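Protein SOSEKI 4 (Arabidopsis thaliana, PDB 6RSN) polymerises through its DIX-like domain into filaments that help interpret polarity cues and orient plant cell division, and positively regulates auxin biosynthesis and signalling. Local coordinates at residues V8-R14 / Y86-Q92; F23-P27 / D38-L43; S58-T62 / I78-H82. The protein carries 1 engineered substitution. Residues are numbered along the deposited sequence.

Interaction 1 (V8-R14 / Y86-Q92). With SO4 (sulfate ion), chain B.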
loop_
_atom_site.group_PDB
_atom_site.type_symbol
_atom_site.label_atom_id
_atom_site.label_comp_id
_atom_site.label_asym_id
_atom_site.label_seq_id
_atom_site.Cartn_x
_atom_site.Cartn_y
_atom_site.Cartn_z
ATOM N N VAL A 8 -7.272 -3.283 2.410
ATOM C CA VAL A 8 -5.835 -2.991 2.376
ATOM C C VAL A 8 -5.388 -2.545 3.752
ATOM O O VAL A 8 -6.001 -1.642 4.330
ATOM C CB VAL A 8 -5.515 -1.938 1.303
ATOM C CG1 VAL A 8 -4.027 -1.583 1.296
ATOM C CG2 VAL A 8 -5.949 -2.420 -0.093
ATOM N N VAL A 9 -4.294 -3.123 4.274
ATOM C CA VAL A 9 -3.682 -2.635 5.508
ATOM C C VAL A 9 -2.397 -1.917 5.100
ATOM O O VAL A 9 -1.667 -2.439 4.269
ATOM C CB VAL A 9 -3.387 -3.768 6.522
ATOM C CG1 VAL A 9 -2.471 -3.326 7.673
ATOM C CG2 VAL A 9 -4.679 -4.350 7.121
ATOM N N TYR A 10 -2.155 -0.724 5.672
ATOM C CA TYR A 10 -0.866 -0.078 5.382
ATOM C C TYR A 10 -0.208 0.442 6.658
ATOM O O TYR A 10 -0.861 0.934 7.604
ATOM C CB TYR A 10 -0.985 1.023 4.302
ATOM C CG TYR A 10 -1.793 2.251 4.674
ATOM C CD1 TYR A 10 -3.160 2.300 4.455
ATOM C CD2 TYR A 10 -1.198 3.344 5.291
ATOM C CE1 TYR A 10 -3.911 3.426 4.796
ATOM C CE2 TYR A 10 -1.926 4.483 5.630
ATOM C CZ TYR A 10 -3.295 4.504 5.424
ATOM O OH TYR A 10 -4.010 5.626 5.774
ATOM N N TYR A 11 1.138 0.390 6.684
ATOM C CA TYR A 11 1.961 0.903 7.769
ATOM C C TYR A 11 2.681 2.153 7.271
ATOM O O TYR A 11 3.135 2.185 6.123
ATOM C CB TYR A 11 3.076 -0.099 8.093
ATOM C CG TYR A 11 2.566 -1.349 8.760
ATOM C CD1 TYR A 11 2.062 -2.384 7.985
ATOM C CD2 TYR A 11 2.595 -1.476 10.141
ATOM C CE1 TYR A 11 1.630 -3.544 8.607
ATOM C CE2 TYR A 11 2.130 -2.633 10.778
ATOM C CZ TYR A 11 1.652 -3.657 9.985
ATOM O OH TYR A 11 1.164 -4.831 10.512
ATOM N N LEU A 12 2.610 3.244 8.028
ATOM C CA LEU A 12 3.439 4.387 7.614
ATOM C C LEU A 12 4.681 4.406 8.484
ATOM O O LEU A 12 4.595 4.199 9.697
ATOM C CB LEU A 12 2.707 5.712 7.876
ATOM C CG LEU A 12 1.430 5.850 7.075
ATOM C CD1 LEU A 12 0.790 7.225 7.367
ATOM C CD2 LEU A 12 1.746 5.696 5.564
ATOM N N SER A 13 5.818 4.710 7.859
ATOM C CA SER A 13 7.082 4.650 8.568
ATOM C C SER A 13 7.683 6.025 8.457
ATOM O O SER A 13 7.878 6.503 7.346
ATOM C CB SER A 13 7.976 3.598 7.894
ATOM O OG SER A 13 9.273 3.628 8.488
ATOM N N ARG A 14 7.963 6.672 9.594
ATOM C CA ARG A 14 8.585 7.977 9.518
ATOM C C ARG A 14 10.038 7.856 9.987
ATOM O O ARG A 14 10.953 7.662 9.180
ATOM C CB ARG A 14 7.721 8.968 10.295
ATOM C CG ARG A 14 6.327 9.136 9.715
ATOM C CD ARG A 14 5.620 10.068 10.682
ATOM N NE ARG A 14 4.294 10.547 10.307
ATOM C CZ ARG A 14 3.153 9.857 10.425
ATOM N NH1 ARG A 14 3.152 8.610 10.874
ATOM N NH2 ARG A 14 2.010 10.419 10.070
ATOM N N TYR A 86 -3.630 -7.835 1.513
ATOM C CA TYR A 86 -2.809 -6.778 0.937
ATOM C C TYR A 86 -2.248 -5.951 2.079
ATOM O O TYR A 86 -3.016 -5.399 2.881
ATOM C CB TYR A 86 -3.564 -5.852 -0.022
ATOM C CG TYR A 86 -4.028 -6.525 -1.290
ATOM C CD1 TYR A 86 -3.130 -6.823 -2.303
ATOM C CD2 TYR A 86 -5.366 -6.835 -1.467
ATOM C CE1 TYR A 86 -3.532 -7.424 -3.482
ATOM C CE2 TYR A 86 -5.797 -7.459 -2.632
ATOM C CZ TYR A 86 -4.883 -7.725 -3.644
ATOM O OH TYR A 86 -5.291 -8.346 -4.789
ATOM N N VAL A 87 -0.896 -5.905 2.136
ATOM C CA VAL A 87 -0.217 -5.185 3.214
ATOM C C VAL A 87 0.837 -4.325 2.550
ATOM O O VAL A 87 1.708 -4.864 1.858
ATOM C CB VAL A 87 0.467 -6.106 4.262
ATOM C CG1 VAL A 87 1.223 -5.286 5.285
ATOM C CG2 VAL A 87 -0.497 -7.063 4.973
ATOM N N LEU A 88 0.749 -3.016 2.808
ATOM C CA LEU A 88 1.680 -2.088 2.191
ATOM C C LEU A 88 2.430 -1.372 3.304
ATOM O O LEU A 88 1.976 -1.286 4.449
ATOM C CB LEU A 88 0.886 -1.017 1.433
ATOM C CG LEU A 88 -0.119 -1.488 0.371
ATOM C CD1 LEU A 88 -0.735 -0.313 -0.348
ATOM C CD2 LEU A 88 0.442 -2.474 -0.636
ATOM N N LYS A 89 3.515 -0.697 2.885
ATOM C CA LYS A 89 4.256 0.199 3.757
ATOM C C LYS A 89 4.497 1.462 2.945
ATOM O O LYS A 89 4.881 1.429 1.800
ATOM C CB LYS A 89 5.567 -0.411 4.223
ATOM C CG LYS A 89 6.425 0.460 5.145
ATOM C CD LYS A 89 7.751 -0.270 5.274
ATOM C CE LYS A 89 8.589 0.063 6.463
ATOM N NZ LYS A 89 10.005 -0.264 6.120
ATOM N N GLY A 90 4.100 2.613 3.521
ATOM C CA GLY A 90 4.558 3.896 2.975
ATOM C C GLY A 90 5.703 4.414 3.809
ATOM O O GLY A 90 5.539 4.648 5.007
ATOM N N SER A 91 6.826 4.669 3.125
ATOM C CA SER A 91 8.042 5.083 3.827
ATOM C C SER A 91 8.165 6.579 3.586
ATOM O O SER A 91 8.162 7.001 2.431
ATOM C CB SER A 91 9.215 4.345 3.223
ATOM O OG SER A 91 9.150 2.969 3.590
ATOM N N GLN A 92 8.282 7.377 4.652
ATOM C CA GLN A 92 8.294 8.834 4.438
ATOM C C GLN A 92 9.468 9.252 3.562
ATOM O O GLN A 92 10.617 8.894 3.873
ATOM C CB GLN A 92 8.459 9.540 5.804
ATOM C CG GLN A 92 8.464 11.052 5.720
ATOM C CD GLN A 92 8.730 11.624 7.110
ATOM O OE1 GLN A 92 9.265 10.962 7.998
ATOM N NE2 GLN A 92 8.532 12.901 7.266
HETATM S S SO4 B . -1.330 9.498 10.211
HETATM O O1 SO4 B . -0.818 10.686 9.573
HETATM O O2 SO4 B . -2.675 9.720 10.658
HETATM O O3 SO4 B . -1.323 8.407 9.269
HETATM O O4 SO4 B . -0.504 9.172 11.343
HETATM O O HOH W 1 11.371 7.443 6.531
#

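Interaction 2 (F23-P27 / D38-L43)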
loop_
_atom_site.group_PDB
_atom_site.type_symbol
_atom_site.label_atom_id
_atom_site.label_comp_id
_atom_site.label_asym_id
_atom_site.label_seq_id
_atom_site.Cartn_x
_atom_site.Cartn_y
_atom_site.Cartn_z
ATOM N N PHE A 23 -6.325 0.408 8.309
ATOM C CA PHE A 23 -7.116 -0.431 7.433
ATOM C C PHE A 23 -8.044 0.422 6.586
ATOM O O PHE A 23 -8.749 1.255 7.166
ATOM C CB PHE A 23 -8.017 -1.379 8.250
ATOM C CG PHE A 23 -8.962 -2.180 7.367
ATOM C CD1 PHE A 23 -10.209 -1.691 6.987
ATOM C CD2 PHE A 23 -8.574 -3.402 6.841
ATOM C CE1 PHE A 23 -11.079 -2.447 6.188
ATOM C CE2 PHE A 23 -9.435 -4.166 6.045
ATOM C CZ PHE A 23 -10.689 -3.688 5.710
ATOM N N ILE A 24 -8.041 0.217 5.251
ATOM C CA ILE A 24 -8.999 0.887 4.377
ATOM C C ILE A 24 -9.594 -0.132 3.412
ATOM O O ILE A 24 -8.971 -1.155 3.161
ATOM C CB ILE A 24 -8.338 2.033 3.590
ATOM C CG1 ILE A 24 -7.105 1.576 2.793
ATOM C CG2 ILE A 24 -7.946 3.180 4.534
ATOM C CD1 ILE A 24 -6.538 2.634 1.798
ATOM N N GLU A 25 -10.744 0.226 2.818
ATOM C CA GLU A 25 -11.283 -0.559 1.717
ATOM C C GLU A 25 -11.028 0.171 0.410
ATOM O O GLU A 25 -11.233 1.387 0.347
ATOM C CB GLU A 25 -12.772 -0.787 1.989
ATOM C CG GLU A 25 -12.954 -1.696 3.192
ATOM C CD GLU A 25 -14.381 -2.113 3.375
ATOM O OE1 GLU A 25 -15.254 -1.267 3.116
ATOM O OE2 GLU A 25 -14.598 -3.292 3.728
ATOM N N VAL A 26 -10.488 -0.540 -0.593
ATOM C CA VAL A 26 -10.100 0.091 -1.845
ATOM C C VAL A 26 -10.975 -0.382 -3.008
ATOM O O VAL A 26 -10.965 -1.566 -3.334
ATOM C CB VAL A 26 -8.611 -0.135 -2.130
ATOM C CG1 VAL A 26 -8.240 0.415 -3.506
ATOM C CG2 VAL A 26 -7.792 0.544 -1.026
ATOM N N PRO A 27 -11.691 0.526 -3.712
ATOM C CA PRO A 27 -12.388 0.139 -4.947
ATOM C C PRO A 27 -11.410 -0.263 -6.055
ATOM O O PRO A 27 -10.440 0.458 -6.324
ATOM C CB PRO A 27 -13.249 1.365 -5.322
ATOM C CG PRO A 27 -13.321 2.174 -4.026
ATOM C CD PRO A 27 -12.001 1.916 -3.306
ATOM N N ASP A 38 -4.846 2.411 -7.676
ATOM C CA ASP A 38 -6.163 2.233 -7.047
ATOM C C ASP A 38 -6.114 2.649 -5.561
ATOM O O ASP A 38 -7.025 3.337 -5.060
ATOM C CB ASP A 38 -6.661 0.799 -7.153
ATOM C CG ASP A 38 -6.839 0.366 -8.605
ATOM O OD1 ASP A 38 -7.341 1.173 -9.371
ATOM O OD2 ASP A 38 -6.466 -0.761 -8.950
ATOM N N VAL A 39 -5.047 2.203 -4.854
ATOM C CA VAL A 39 -4.769 2.522 -3.450
ATOM C C VAL A 39 -4.555 4.015 -3.286
ATOM O O VAL A 39 -5.181 4.651 -2.421
ATOM C CB VAL A 39 -3.559 1.753 -2.915
ATOM C CG1 VAL A 39 -3.270 2.189 -1.457
ATOM C CG2 VAL A 39 -3.784 0.238 -3.080
ATOM N N ILE A 40 -3.751 4.604 -4.178
ATOM C CA ILE A 40 -3.466 6.028 -4.082
ATOM C C ILE A 40 -4.738 6.852 -4.337
ATOM O O ILE A 40 -5.023 7.831 -3.643
ATOM C CB ILE A 40 -2.341 6.422 -5.056
ATOM C CG1 ILE A 40 -1.033 5.671 -4.770
ATOM C CG2 ILE A 40 -2.153 7.928 -5.043
ATOM C CD1 ILE A 40 -0.502 5.820 -3.414
ATOM N N ASN A 41 -5.551 6.430 -5.325
ATOM C CA ASN A 41 -6.825 7.130 -5.523
ATOM C C ASN A 41 -7.717 7.128 -4.281
ATOM O O ASN A 41 -8.385 8.134 -3.943
ATOM C CB ASN A 41 -7.595 6.528 -6.709
ATOM C CG ASN A 41 -6.930 6.885 -8.017
ATOM O OD1 ASN A 41 -6.262 7.916 -8.113
ATOM N ND2 ASN A 41 -7.093 6.058 -9.041
ATOM N N ARG A 42 -7.765 6.002 -3.589
ATOM C CA ARG A 42 -8.583 5.899 -2.389
ATOM C C ARG A 42 -7.989 6.775 -1.292
ATOM O O ARG A 42 -8.722 7.439 -0.548
ATOM C CB ARG A 42 -8.659 4.436 -1.933
ATOM C CG ARG A 42 -9.407 4.199 -0.615
ATOM C CD ARG A 42 -10.788 4.801 -0.822
ATOM N NE ARG A 42 -11.682 4.266 0.208
ATOM C CZ ARG A 42 -12.841 4.787 0.525
ATOM N NH1 ARG A 42 -13.294 5.843 -0.125
ATOM N NH2 ARG A 42 -13.587 4.229 1.474
ATOM N N LEU A 43 -6.654 6.729 -1.131
ATOM C CA LEU A 43 -6.069 7.610 -0.105
ATOM C C LEU A 43 -6.312 9.084 -0.434
ATOM O O LEU A 43 -6.491 9.921 0.463
ATOM C CB LEU A 43 -4.555 7.345 0.010
ATOM C CG LEU A 43 -4.221 6.045 0.732
ATOM C CD1 LEU A 43 -2.730 5.732 0.588
ATOM C CD2 LEU A 43 -4.625 6.099 2.209
HETATM O O HOH W 2 -12.211 2.539 3.872
HETATM O O HOH W 3 -9.583 2.896 -5.521
#

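Interaction 3 (S58-T62 / I78-H82)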
loop_
_atom_site.group_PDB
_atom_site.type_symbol
_atom_site.label_atom_id
_atom_site.label_comp_id
_atom_site.label_asym_id
_atom_site.label_seq_id
_atom_site.Cartn_x
_atom_site.Cartn_y
_atom_site.Cartn_z
ATOM N N SER A 58 5.487 0.370 -0.854
ATOM C CA SER A 58 5.989 -0.983 -1.066
ATOM C C SER A 58 4.838 -1.932 -0.720
ATOM O O SER A 58 3.859 -1.548 -0.056
ATOM C CB SER A 58 7.198 -1.253 -0.193
ATOM O OG SER A 58 8.338 -0.437 -0.553
ATOM N N SER A 59 4.925 -3.172 -1.208
ATOM C CA SER A 59 3.976 -4.174 -0.748
ATOM C C SER A 59 4.758 -5.342 -0.164
ATOM O O SER A 59 5.874 -5.659 -0.583
ATOM C CB SER A 59 3.036 -4.620 -1.864
ATOM O OG SER A 59 3.797 -5.283 -2.877
ATOM N N LYS A 60 4.174 -5.944 0.868
ATOM C CA LYS A 60 4.829 -7.095 1.484
ATOM C C LYS A 60 4.735 -8.306 0.546
ATOM O O LYS A 60 3.691 -8.674 -0.013
ATOM C CB LYS A 60 4.098 -7.347 2.805
ATOM C CG LYS A 60 4.790 -8.305 3.761
ATOM C CD LYS A 60 3.851 -8.562 4.939
ATOM C CE LYS A 60 4.549 -9.328 6.029
ATOM N NZ LYS A 60 3.595 -9.860 7.040
ATOM N N ARG A 61 5.862 -9.012 0.406
ATOM C CA ARG A 61 5.916 -10.139 -0.512
ATOM C C ARG A 61 6.801 -11.248 0.080
ATOM O O ARG A 61 7.773 -10.956 0.740
ATOM C CB ARG A 61 6.514 -9.573 -1.807
ATOM C CG ARG A 61 6.971 -10.637 -2.786
ATOM C CD ARG A 61 5.770 -10.817 -3.711
ATOM N NE ARG A 61 5.566 -9.556 -4.442
ATOM C CZ ARG A 61 6.089 -9.306 -5.649
ATOM N NH1 ARG A 61 6.817 -10.230 -6.252
ATOM N NH2 ARG A 61 5.827 -8.170 -6.270
ATOM N N THR A 62 6.520 -12.539 -0.171
ATOM C CA THR A 62 7.375 -13.606 0.376
ATOM C C THR A 62 8.797 -13.530 -0.190
ATOM O O THR A 62 8.989 -13.185 -1.367
ATOM C CB THR A 62 6.757 -15.009 0.247
ATOM O OG1 THR A 62 6.876 -15.345 -1.130
ATOM C CG2 THR A 62 5.316 -15.065 0.659
ATOM N N ILE A 78 -0.212 -4.933 -7.720
ATOM C CA ILE A 78 0.145 -5.319 -6.374
ATOM C C ILE A 78 -0.255 -6.768 -6.138
ATOM O O ILE A 78 -1.409 -7.130 -6.312
ATOM C CB ILE A 78 -0.553 -4.421 -5.333
ATOM C CG1 ILE A 78 -0.126 -2.952 -5.496
ATOM C CG2 ILE A 78 -0.190 -4.932 -3.950
ATOM C CD1 ILE A 78 -0.838 -1.980 -4.526
ATOM N N PHE A 79 0.714 -7.612 -5.762
ATOM C CA PHE A 79 0.375 -8.977 -5.401
ATOM C C PHE A 79 -0.007 -9.090 -3.919
ATOM O O PHE A 79 0.635 -8.483 -3.052
ATOM C CB PHE A 79 1.571 -9.864 -5.723
ATOM C CG PHE A 79 1.947 -9.863 -7.179
ATOM C CD1 PHE A 79 1.244 -10.645 -8.084
ATOM C CD2 PHE A 79 2.934 -9.040 -7.660
ATOM C CE1 PHE A 79 1.622 -10.649 -9.415
ATOM C CE2 PHE A 79 3.311 -9.027 -8.992
ATOM C CZ PHE A 79 2.667 -9.878 -9.882
ATOM N N PRO A 80 -0.995 -9.949 -3.574
ATOM C CA PRO A 80 -1.373 -10.194 -2.177
ATOM C C PRO A 80 -0.373 -11.085 -1.440
ATOM O O PRO A 80 0.421 -11.800 -2.061
ATOM C CB PRO A 80 -2.684 -10.980 -2.322
ATOM C CG PRO A 80 -2.468 -11.762 -3.597
ATOM C CD PRO A 80 -1.773 -10.770 -4.512
ATOM N N VAL A 81 -0.449 -11.039 -0.103
ATOM C CA VAL A 81 0.320 -11.914 0.769
ATOM C C VAL A 81 -0.666 -12.712 1.627
ATOM O O VAL A 81 -1.615 -12.144 2.179
ATOM C CB VAL A 81 1.342 -11.108 1.604
ATOM C CG1 VAL A 81 0.741 -10.460 2.852
ATOM C CG2 VAL A 81 2.591 -11.908 1.937
ATOM N N HIS A 82 -0.442 -14.032 1.719
ATOM C CA HIS A 82 -1.368 -14.959 2.359
ATOM C C HIS A 82 -2.727 -14.898 1.665
ATOM O O HIS A 82 -2.808 -14.909 0.440
ATOM C CB HIS A 82 -1.495 -14.721 3.877
ATOM C CG HIS A 82 -0.216 -14.411 4.585
ATOM N ND1 HIS A 82 -0.070 -13.288 5.387
ATOM C CD2 HIS A 82 0.972 -15.058 4.625
ATOM C CE1 HIS A 82 1.151 -13.259 5.886
ATOM N NE2 HIS A 82 1.811 -14.336 5.433
HETATM O O HOH W 4 3.635 -6.407 -5.324
HETATM O O HOH W 5 0.796 -7.398 -0.011
HETATM O O HOH W 6 3.295 -7.995 -2.683
#

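Interaction 1 (V8-R14 / Y86-Q92)
Six main-chain hydrogen bonds align V8-S13 with Y86-Q92 as parallel strands, their axes 4.5 Å apart at closest approach and 22° from exact alignment. V8 starts the contact on the face turned to helix 36-47, its CG1 3.9 Å from L88 CD1. V9 both donates and accepts, V9 N to Y86 O (3.0 Å) and L88 N to V9 O (2.9 Å). At Y10 the backbone gives a CA-H...O contact, Y10 CA to L88 O at 3.2 Å, while the ring leads away so that its hydroxyl bonds R47. Y11 repeats this donor-and-acceptor pattern, Y11 N to L88 O (2.9 Å) and G90 N to Y11 O (2.8 Å), and on the opposite face its CE1 meets V87 CG1 at 3.8 Å. L12 covers G90: an ideal CB on that glycine would lie a tight 3.2 Å from L12 CD2. S13 closes the series, S13 N to G90 O and Q92 N to S13 O both measuring 2.9 Å. Past the strand, a water donates to R14 O (2.7 Å) and Q92 O (3.1 Å). Such parallel pairing of the first and last strands at the sheet centre is the hallmark of the ubiquitin-like beta-grasp fold.

Interaction 2 (F23-P27 / D38-L43)
R42 lays its aliphatic stem along strand F23-P27: its CG sits 4.1 Å from I24 CD1 and 4.0 Å from V26 CG2, and R42 CD lies 4.0 Å from P27 CD. With chi1 near 180° and chi2 near +60° the side chain turns its head group back onto the strand, where R42 NE donates to E25 O at 2.9 Å (N-H...O angle 138°). A water that accepts from both E25 N (2.9 Å) and R42 NH2 (3.2 Å) makes a second, indirect link, so both backbone polar groups of E25 are engaged. Deeper in, L43 CD2 meets I24 CD1 at 4.0 Å, and V26 CG1 comes within 3.5 Å of D38 O and 4.5 Å of V39 CG2; L34 also packs on V26 and V39. At the far end of the strand another water donates to P27 O (2.7 Å) and D38 O (2.6 Å), while the D38 carboxylate turns to S29 OG and Y35 N. The segment axes pass 7.6 Å apart at 118°, placing the helix of this ubiquitin-like domain obliquely across its edge strand. Apolar branches of I24, V26, V39 and L43 thus join the core, whereas arginine and two waters serve the backbone at the border, which implies an interface greasy inside and hydrated at its edge, with a main-chain carbonyl rather than a carboxylate receiving the R42 NE proton.

Interaction 3 (S58-T62 / I78-H82)
In this ubiquitin-like, DIX-like domain, strand 55-63 of the main sheet is flanked by the loop that leads from strand 77-78 into strand 86-92, and S58-T62 meets I78-H82 there without forming a beta pair. The CA atoms approach only to 6.0 Å (R61 to V81) and 6.9 Å (S59 to I78), and the two paths run 44° apart. Carbon contacts come first. The apolar ones are S59 CB to I78 CG2 at 3.9 Å, near L88 and L72, V81 CG1 to K60 CD at 4.2 Å and V81 CG2 to T62 CG2 at 4.4 Å; V81 CB also packs on a peptide carbonyl, 3.7 Å from K60 O. F67 backs V81 from the adjoining strand 66-71. A contact of charged group and ring follows: F79 CD2 lies over one face of the R61 guanidinium, 3.3 Å from R61 NH2, while the same arginine makes a cation-pi interaction with Y70. Water supplies the polar bridging: one molecule links the two backbones, another links side chains of the strand to F79 N. The first donates to K60 O at 2.8 Å and to F79 O at 2.7 Å, and accepts a longer bond from R61 NE at 3.3 Å, filling the gap between two carbonyls whose oxygens, K60 O and F79 O, stand 4.3 Å apart. The second is held by S59 OG at 2.7 Å and accepts from R61 NH2 at 3.0 Å and from F79 N at 3.2 Å.

In the fold
Interaction 1 spans nearly the whole domain in sequence, and interactions 2 and 3 are both nested within the loop it closes, one after the other. Their centres each lie about 12 Å from that of interaction 1. The sheet joins them directly: V8 N reaches I24 O at 2.8 Å towards interaction 2, and V87 O lies 2.9 Å from K60 N towards interaction 3. Beneath the sheet a shared core continues, with L88 CD1 3.7 Å from V39 CG1. Interactions 2 and 3, about 16 Å apart between centres, still touch where V39 CG2 meets I78 CD1 at 4.0 Å. The sulfate, probably from crystallisation, is hydrogen-bonded by R14 and R47.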